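Local coordinates for protein putative marr-family transcriptional repressor (PDB 3ZPL) that binds DNA as a two-subunit winged-helix protein of the MarR family and probably acts as a transcriptional regulator, at residues Arg20-Ala24 with Glu25-Val29. Residues are numbered along the deposited sequence; the frame is centred on the assembly and turned at random.
Sequences RWLTA and EEQLV
OE1 of E26 is gripped from two directions. On the side of its sister oxygen, through the syn lone pair, it takes NH2 of R20 at 2.6 Å, a salt bridge that meets the guanidinium at its edge and nearly in its plane. On the other side, through the anti lone pair, it accepts the backbone N of T23 at 2.9 Å. The carboxylate and guanidinium planes are turned 63° apart, so the two groups do not lie coplanar as in a two-pronged pairing; OE1 carries the bond. E26 reaches this spot because its CG sits anti to its own carbonyl carbon (chi1 -71°) and the chain then runs extended, back past T23 toward the incoming loop. T23 returns the favour: its OG1, turned between backbone N and carbonyl carbon (chi1 72°), accepts the backbone N of E26 at 3.0 Å in an almost straight bond. Replacing E26 by an alanine would probably leave the T23 amide and the R20 guanidinium without their shared acceptor, taking away half of the reciprocal cap and making R20 in particular freer to turn.

One residue further on, Q27 secures the loop a second way. Its side-chain NE2 donates to the carbonyl O of L22 at 3.1 Å, approaching from above the carbonyl plane, while its backbone N bonds T23 O at 3.0 Å. L22 lays its CB near CG of Q27, 4.0 Å away, and its CG against the E26 carboxylate. R138 of the second subunit packs on both R20 and L22, and Q150 of that subunit on E26, placing this corner beside the partner chain. With T23 as N-cap and E26 three residues on, the reciprocal bonds make a classic capping box, here starting the long helix 24-52 of a MarR-type subunit.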
# COMPACT_ATOMS: atom_id res chain seq x y z
N ARG A 20 -10.41 11.52 20.66
CA ARG A 20 -9.24 12.26 21.14
C ARG A 20 -8.36 12.79 19.99
O ARG A 20 -8.73 12.64 18.83
CB ARG A 20 -8.41 11.33 22.03
CG ARG A 20 -8.04 10.02 21.36
CD ARG A 20 -7.19 9.13 22.23
NE ARG A 20 -5.77 9.45 22.12
CZ ARG A 20 -4.97 9.04 21.13
NH1 ARG A 20 -5.44 8.27 20.15
NH2 ARG A 20 -3.69 9.39 21.12
N TRP A 21 -7.21 13.39 20.33
CA TRP A 21 -6.24 13.93 19.35
C TRP A 21 -5.09 12.96 19.26
O TRP A 21 -4.96 12.10 20.11
CB TRP A 21 -5.63 15.25 19.85
CG TRP A 21 -6.39 16.52 19.59
CD1 TRP A 21 -7.68 16.62 19.19
CD2 TRP A 21 -5.92 17.86 19.82
NE1 TRP A 21 -8.05 17.94 19.11
CE2 TRP A 21 -6.99 18.73 19.49
CE3 TRP A 21 -4.71 18.42 20.24
CZ2 TRP A 21 -6.89 20.12 19.58
CZ3 TRP A 21 -4.60 19.80 20.32
CH2 TRP A 21 -5.69 20.64 20.00
N LEU A 22 -4.23 13.13 18.25
CA LEU A 22 -3.02 12.32 18.14
C LEU A 22 -1.83 13.05 18.68
O LEU A 22 -1.57 14.18 18.29
CB LEU A 22 -2.74 11.95 16.68
CG LEU A 22 -3.05 10.53 16.26
CD1 LEU A 22 -4.49 10.16 16.59
CD2 LEU A 22 -2.75 10.39 14.77
N THR A 23 -1.07 12.39 19.55
CA THR A 23 0.15 13.03 20.06
C THR A 23 1.08 13.25 18.89
O THR A 23 0.93 12.63 17.86
CB THR A 23 0.88 12.19 21.15
OG1 THR A 23 1.51 11.05 20.55
CG2 THR A 23 -0.09 11.75 22.25
N ALA A 24 2.06 14.12 19.06
CA ALA A 24 3.04 14.34 18.01
C ALA A 24 3.86 13.08 17.78
O ALA A 24 4.29 12.84 16.67
CB ALA A 24 3.95 15.49 18.37
N GLU A 25 4.03 12.27 18.82
CA GLU A 25 4.78 11.02 18.66
C GLU A 25 4.02 10.15 17.71
O GLU A 25 4.58 9.67 16.73
CB GLU A 25 5.00 10.28 19.98
CG GLU A 25 6.10 10.79 20.89
CD GLU A 25 5.70 12.04 21.68
OE1 GLU A 25 4.48 12.27 21.90
OE2 GLU A 25 6.60 12.79 22.11
N GLU A 26 2.74 9.93 18.02
CA GLU A 26 1.85 9.09 17.21
C GLU A 26 1.79 9.55 15.77
O GLU A 26 1.89 8.76 14.84
CB GLU A 26 0.45 9.05 17.81
CG GLU A 26 0.34 8.25 19.11
CD GLU A 26 -1.01 8.43 19.78
OE1 GLU A 26 -1.49 9.58 19.84
OE2 GLU A 26 -1.61 7.43 20.24
N GLN A 27 1.65 10.86 15.59
CA GLN A 27 1.68 11.43 14.26
C GLN A 27 2.93 10.99 13.48
O GLN A 27 2.83 10.65 12.31
CB GLN A 27 1.63 12.96 14.35
CG GLN A 27 0.24 13.53 14.51
CD GLN A 27 0.25 15.03 14.72
OE1 GLN A 27 0.58 15.79 13.80
NE2 GLN A 27 -0.11 15.47 15.92
N LEU A 28 4.09 11.00 14.14
CA LEU A 28 5.36 10.60 13.51
C LEU A 28 5.45 9.12 13.18
O LEU A 28 6.10 8.72 12.19
CB LEU A 28 6.55 10.98 14.40
CG LEU A 28 7.04 12.41 14.11
CD1 LEU A 28 7.83 13.04 15.23
CD2 LEU A 28 7.84 12.37 12.82
N VAL A 29 4.87 8.31 14.04
CA VAL A 29 4.80 6.87 13.79
C VAL A 29 4.00 6.66 12.51
O VAL A 29 4.46 5.99 11.59
CB VAL A 29 4.13 6.11 14.96
CG1 VAL A 29 3.74 4.69 14.56
CG2 VAL A 29 5.07 6.08 16.17